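Local structure of cytolethal distending toxin subunit A (Haemophilus ducreyi, 1SR4) at residues 161-169 / 186-194. The protein probably forms with CdtC the lectin-like heterodimer needed to deliver CdtB, its partner in a tripartite bacterial genotoxin, to host cells. Residues are numbered along the deposited sequence; the frame is centred on the assembly and turned at random.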
ATOM      1  N   ARG A 161     -21.138  -7.342 -12.804  1.00 12.46           N
ATOM      2  CA  ARG A 161     -20.342  -8.424 -13.386  1.00 10.99           C
ATOM      3  C   ARG A 161     -18.847  -8.089 -13.287  1.00 11.65           C
ATOM      4  O   ARG A 161     -18.478  -6.927 -13.191  1.00 11.91           O
ATOM      5  CB  ARG A 161     -20.743  -8.648 -14.847  1.00 11.65           C
ATOM      6  CG  ARG A 161     -22.185  -9.148 -15.017  1.00 15.53           C
ATOM      7  CD  ARG A 161     -22.397  -9.815 -16.379  1.00 12.51           C
ATOM      8  NE  ARG A 161     -22.303  -8.884 -17.506  1.00 11.53           N
ATOM      9  CZ  ARG A 161     -22.341  -9.271 -18.782  1.00  8.92           C
ATOM     10  NH1 ARG A 161     -22.469 -10.555 -19.076  1.00 10.22           N
ATOM     11  NH2 ARG A 161     -22.259  -8.387 -19.762  1.00  9.18           N
ATOM     12  N   CYS A 162     -17.998  -9.108 -13.317  1.00 12.14           N
ATOM     13  CA  CYS A 162     -16.563  -8.911 -13.186  1.00 12.61           C
ATOM     14  C   CYS A 162     -15.769  -8.991 -14.482  1.00 11.78           C
ATOM     15  O   CYS A 162     -16.122  -9.726 -15.407  1.00 13.06           O
ATOM     16  CB  CYS A 162     -16.026  -9.911 -12.155  1.00 15.30           C
ATOM     17  SG  CYS A 162     -16.526  -9.421 -10.471  1.00 19.59           S
ATOM     18  N   VAL A 163     -14.688  -8.218 -14.531  1.00 11.53           N
ATOM     19  CA  VAL A 163     -13.805  -8.162 -15.695  1.00  9.76           C
ATOM     20  C   VAL A 163     -13.071  -9.500 -15.795  1.00 11.10           C
ATOM     21  O   VAL A 163     -12.307  -9.887 -14.908  1.00 12.66           O
ATOM     22  CB  VAL A 163     -12.821  -6.994 -15.551  1.00  8.84           C
ATOM     23  CG1 VAL A 163     -11.922  -6.894 -16.784  1.00  7.46           C
ATOM     24  CG2 VAL A 163     -13.618  -5.701 -15.341  1.00  6.52           C
ATOM     25  N   THR A 164     -13.314 -10.192 -16.902  1.00 11.57           N
ATOM     26  CA  THR A 164     -12.787 -11.529 -17.163  1.00 10.62           C
ATOM     27  C   THR A 164     -11.882 -11.558 -18.389  1.00 10.61           C
ATOM     28  O   THR A 164     -12.088 -10.794 -19.333  1.00 11.60           O
ATOM     29  CB  THR A 164     -13.992 -12.476 -17.411  1.00 11.92           C
ATOM     30  OG1 THR A 164     -14.935 -12.307 -16.347  1.00 14.23           O
ATOM     31  CG2 THR A 164     -13.558 -13.939 -17.508  1.00 10.29           C
ATOM     32  N   TYR A 165     -10.893 -12.452 -18.391  1.00 10.01           N
ATOM     33  CA  TYR A 165      -9.989 -12.556 -19.535  1.00 10.03           C
ATOM     34  C   TYR A 165      -9.417 -13.963 -19.622  1.00 10.62           C
ATOM     35  O   TYR A 165      -9.477 -14.719 -18.658  1.00  9.24           O
ATOM     36  CB  TYR A 165      -8.834 -11.552 -19.404  1.00  9.97           C
ATOM     37  CG  TYR A 165      -7.955 -11.816 -18.203  1.00 10.41           C
ATOM     38  CD1 TYR A 165      -6.775 -12.565 -18.319  1.00 10.17           C
ATOM     39  CD2 TYR A 165      -8.323 -11.343 -16.944  1.00  9.24           C
ATOM     40  CE1 TYR A 165      -5.981 -12.835 -17.198  1.00 10.42           C
ATOM     41  CE2 TYR A 165      -7.548 -11.602 -15.819  1.00  9.24           C
ATOM     42  CZ  TYR A 165      -6.383 -12.348 -15.943  1.00 11.03           C
ATOM     43  OH  TYR A 165      -5.651 -12.626 -14.806  1.00  8.25           O
ATOM     44  N   ASN A 166      -8.861 -14.303 -20.782  1.00  9.52           N
ATOM     45  CA  ASN A 166      -8.250 -15.609 -20.965  1.00  9.61           C
ATOM     46  C   ASN A 166      -6.737 -15.476 -20.819  1.00  9.44           C
ATOM     47  O   ASN A 166      -6.091 -14.845 -21.639  1.00 11.54           O
ATOM     48  CB  ASN A 166      -8.569 -16.155 -22.362  1.00 11.30           C
ATOM     49  CG  ASN A 166      -8.233 -15.160 -23.475  1.00 13.39           C
ATOM     50  OD1 ASN A 166      -8.683 -14.002 -23.458  1.00 14.37           O
ATOM     51  ND2 ASN A 166      -7.449 -15.610 -24.453  1.00 13.01           N
ATOM     52  N   PRO A 167      -6.163 -16.055 -19.759  1.00 10.13           N
ATOM     53  CA  PRO A 167      -4.720 -15.999 -19.529  1.00 10.07           C
ATOM     54  C   PRO A 167      -3.996 -16.584 -20.749  1.00 12.61           C
ATOM     55  O   PRO A 167      -3.063 -15.977 -21.278  1.00 12.92           O
ATOM     56  CB  PRO A 167      -4.536 -16.879 -18.296  1.00 10.09           C
ATOM     57  CG  PRO A 167      -5.776 -16.612 -17.509  1.00 10.73           C
ATOM     58  CD  PRO A 167      -6.866 -16.625 -18.591  1.00 11.43           C
ATOM     59  N   VAL A 168      -4.438 -17.763 -21.193  1.00 10.55           N
ATOM     60  CA  VAL A 168      -3.828 -18.418 -22.348  1.00 12.58           C
ATOM     61  C   VAL A 168      -4.399 -17.872 -23.653  1.00 13.55           C
ATOM     62  O   VAL A 168      -5.618 -17.745 -23.817  1.00 11.48           O
ATOM     63  CB  VAL A 168      -4.031 -19.961 -22.294  1.00 13.14           C
ATOM     64  CG1 VAL A 168      -3.551 -20.605 -23.580  1.00 15.29           C
ATOM     65  CG2 VAL A 168      -3.257 -20.542 -21.117  1.00 14.40           C
ATOM     66  N   SER A 169      -3.508 -17.524 -24.574  1.00 13.27           N
ATOM     67  CA  SER A 169      -3.945 -17.000 -25.856  1.00 14.55           C
ATOM     68  C   SER A 169      -3.039 -17.407 -27.014  1.00 14.99           C
ATOM     69  O   SER A 169      -1.816 -17.488 -26.863  1.00 12.00           O
ATOM     70  CB  SER A 169      -4.028 -15.473 -25.811  1.00 15.18           C
ATOM     71  OG  SER A 169      -4.510 -14.982 -27.042  1.00 13.00           O
ATOM     72  N   GLU A 186      -8.750 -19.898 -14.189  1.00 17.41           N
ATOM     73  CA  GLU A 186      -8.465 -20.980 -15.126  1.00 18.88           C
ATOM     74  C   GLU A 186      -7.720 -20.452 -16.352  1.00 18.12           C
ATOM     75  O   GLU A 186      -7.754 -19.255 -16.647  1.00 16.76           O
ATOM     76  CB  GLU A 186      -9.771 -21.634 -15.606  1.00 20.59           C
ATOM     77  CG  GLU A 186     -10.642 -22.248 -14.518  1.00 26.56           C
ATOM     78  CD  GLU A 186      -9.908 -23.311 -13.710  1.00 30.87           C
ATOM     79  OE1 GLU A 186      -9.283 -24.206 -14.319  1.00 34.19           O
ATOM     80  OE2 GLU A 186      -9.958 -23.256 -12.463  1.00 33.36           O
ATOM     81  N   PRO A 187      -7.066 -21.354 -17.103  1.00 19.17           N
ATOM     82  CA  PRO A 187      -6.309 -21.000 -18.314  1.00 17.58           C
ATOM     83  C   PRO A 187      -7.135 -20.222 -19.338  1.00 16.30           C
ATOM     84  O   PRO A 187      -6.615 -19.337 -20.023  1.00 13.42           O
ATOM     85  CB  PRO A 187      -5.868 -22.362 -18.843  1.00 17.63           C
ATOM     86  CG  PRO A 187      -5.609 -23.117 -17.563  1.00 20.95           C
ATOM     87  CD  PRO A 187      -6.838 -22.769 -16.746  1.00 19.05           C
ATOM     88  N   SER A 188      -8.421 -20.546 -19.440  1.00 14.61           N
ATOM     89  CA  SER A 188      -9.290 -19.871 -20.409  1.00 15.16           C
ATOM     90  C   SER A 188     -10.196 -18.819 -19.801  1.00 13.87           C
ATOM     91  O   SER A 188     -10.926 -18.142 -20.512  1.00 14.02           O
ATOM     92  CB  SER A 188     -10.178 -20.896 -21.131  1.00 18.79           C
ATOM     93  OG  SER A 188     -11.104 -21.494 -20.221  1.00 22.62           O
ATOM     94  N   ARG A 189     -10.162 -18.675 -18.488  1.00 13.79           N
ATOM     95  CA  ARG A 189     -11.053 -17.721 -17.834  1.00 13.43           C
ATOM     96  C   ARG A 189     -10.505 -17.378 -16.446  1.00 12.21           C
ATOM     97  O   ARG A 189     -10.495 -18.221 -15.551  1.00 11.27           O
ATOM     98  CB  ARG A 189     -12.447 -18.355 -17.724  1.00 13.58           C
ATOM     99  CG  ARG A 189     -13.487 -17.506 -17.009  1.00 17.50           C
ATOM    100  CD  ARG A 189     -14.900 -18.117 -17.111  1.00 19.19           C
ATOM    101  NE  ARG A 189     -15.902 -17.180 -16.602  1.00 19.21           N
ATOM    102  CZ  ARG A 189     -16.207 -17.035 -15.319  1.00 20.65           C
ATOM    103  NH1 ARG A 189     -15.601 -17.785 -14.407  1.00 22.81           N
ATOM    104  NH2 ARG A 189     -17.086 -16.106 -14.938  1.00 21.05           N
ATOM    105  N   ASP A 190     -10.046 -16.143 -16.280  1.00 10.37           N
ATOM    106  CA  ASP A 190      -9.470 -15.710 -15.005  1.00 11.01           C
ATOM    107  C   ASP A 190     -10.060 -14.338 -14.697  1.00 10.66           C
ATOM    108  O   ASP A 190     -10.379 -13.574 -15.619  1.00  8.10           O
ATOM    109  CB  ASP A 190      -7.956 -15.614 -15.159  1.00  8.89           C
ATOM    110  CG  ASP A 190      -7.208 -15.576 -13.828  1.00 10.47           C
ATOM    111  OD1 ASP A 190      -7.659 -14.951 -12.842  1.00 10.71           O
ATOM    112  OD2 ASP A 190      -6.112 -16.155 -13.787  1.00 11.75           O
ATOM    113  N   GLN A 191     -10.237 -14.030 -13.416  1.00 10.31           N
ATOM    114  CA  GLN A 191     -10.791 -12.736 -13.054  1.00 10.81           C
ATOM    115  C   GLN A 191      -9.881 -11.999 -12.083  1.00 11.71           C
ATOM    116  O   GLN A 191     -10.290 -10.995 -11.492  1.00  9.82           O
ATOM    117  CB  GLN A 191     -12.192 -12.885 -12.435  1.00 13.09           C
ATOM    118  CG  GLN A 191     -13.229 -13.506 -13.365  1.00 14.68           C
ATOM    119  CD  GLN A 191     -14.616 -13.556 -12.740  1.00 20.25           C
ATOM    120  OE1 GLN A 191     -14.757 -13.807 -11.538  1.00 20.19           O
ATOM    121  NE2 GLN A 191     -15.650 -13.331 -13.555  1.00 19.15           N
ATOM    122  N   THR A 192      -8.648 -12.475 -11.905  1.00  9.97           N
ATOM    123  CA  THR A 192      -7.760 -11.773 -10.977  1.00 12.15           C
ATOM    124  C   THR A 192      -6.797 -10.856 -11.717  1.00 11.23           C
ATOM    125  O   THR A 192      -6.219 -11.218 -12.747  1.00  9.77           O
ATOM    126  CB  THR A 192      -6.955 -12.747 -10.055  1.00 14.15           C
ATOM    127  OG1 THR A 192      -6.353 -13.768 -10.832  1.00 16.83           O
ATOM    128  CG2 THR A 192      -7.873 -13.419  -9.049  1.00 18.43           C
ATOM    129  N   TRP A 193      -6.644  -9.657 -11.161  1.00 10.05           N
ATOM    130  CA  TRP A 193      -5.790  -8.608 -11.700  1.00  9.62           C
ATOM    131  C   TRP A 193      -4.851  -8.086 -10.633  1.00  9.05           C
ATOM    132  O   TRP A 193      -5.170  -8.167  -9.444  1.00  7.63           O
ATOM    133  CB  TRP A 193      -6.655  -7.436 -12.158  1.00  7.68           C
ATOM    134  CG  TRP A 193      -7.547  -7.749 -13.322  1.00  7.60           C
ATOM    135  CD1 TRP A 193      -8.807  -8.303 -13.291  1.00  6.97           C
ATOM    136  CD2 TRP A 193      -7.229  -7.537 -14.698  1.00  5.92           C
ATOM    137  NE1 TRP A 193      -9.287  -8.442 -14.584  1.00  8.79           N
ATOM    138  CE2 TRP A 193      -8.333  -7.980 -15.461  1.00  7.24           C
ATOM    139  CE3 TRP A 193      -6.110  -7.011 -15.362  1.00  8.57           C
ATOM    140  CZ2 TRP A 193      -8.350  -7.914 -16.864  1.00  6.53           C
ATOM    141  CZ3 TRP A 193      -6.130  -6.945 -16.757  1.00  9.40           C
ATOM    142  CH2 TRP A 193      -7.245  -7.396 -17.487  1.00  8.85           C
ATOM    143  N   TYR A 194      -3.699  -7.557 -11.045  1.00  8.21           N
ATOM    144  CA  TYR A 194      -2.776  -6.963 -10.076  1.00  7.73           C
ATOM    145  C   TYR A 194      -2.729  -5.456 -10.303  1.00  7.83           C
ATOM    146  O   TYR A 194      -2.788  -4.978 -11.448  1.00  8.01           O
ATOM    147  CB  TYR A 194      -1.344  -7.502 -10.223  1.00  7.40           C
ATOM    148  CG  TYR A 194      -1.224  -8.995 -10.476  1.00  9.44           C
ATOM    149  CD1 TYR A 194      -1.843  -9.930  -9.638  1.00  9.52           C
ATOM    150  CD2 TYR A 194      -0.460  -9.475 -11.547  1.00  9.35           C
ATOM    151  CE1 TYR A 194      -1.686 -11.331  -9.866  1.00 10.47           C
ATOM    152  CE2 TYR A 194      -0.308 -10.853 -11.783  1.00  9.00           C
ATOM    153  CZ  TYR A 194      -0.918 -11.768 -10.942  1.00 10.10           C
ATOM    154  OH  TYR A 194      -0.746 -13.118 -11.187  1.00 12.39           O
TER
HETATM  155  O   HOH W   1     -12.126  -9.262 -12.252  1.00  9.97           O
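In the ricin-type beta-trefoil of CdtA, strand 162-165 meets strand 189-196 through one antiparallel bridge in which Tyr165 and Asp190 form a hydrogen-bonded pair. Tyr165 N donates to Asp190 O at 3.0 Å, and Asp190 N returns a bond to Tyr165 O. The Tyr165 ring lies against residues 190-193, where strand 189-196 is interrupted. With CG between the backbone N and carbonyl carbon (chi1 63°), it runs alongside the Asp190 side chain, whose CB makes a CH-pi contact over one face. The Trp193 indole slides past obliquely, Tyr165 CD2 lying 3.4 Å from Trp193 CZ2, while Val163 CG1 packs against the indole near the same atom. At the tyrosine ring's edge, buried Tyr165 OH donates to Thr192 O at 2.6 Å, in the carbonyl plane, and is hydrogen-bonded to Gln66 N. Asp190 OD1 accepts Thr192 N, closing an Asx turn, and also Thr192 OG1; both donors sit somewhat out of the carboxylate plane, on the same face.

Near the disulfide Cys162-Cys181, the extended Gln191 side chain sends NE2 to Thr164 OG1 at 3.1 Å, close to the amide plane; Thr164 OG1 donates to Cys162 O and is also bonded to Ser179 OG, and Gln191 OE1 takes Gly183 N. At the other end, the type I turn from Glu186 to Arg189 receives Val168 N on Pro187 O, and Pro167 CG presses on Asp190 CB at 3.4 Å. Trp193 NE1 reaches Val163 O only weakly, at 3.4 Å, but a water donates to both Val163 O and Gln191 O, the latter at 2.6 Å.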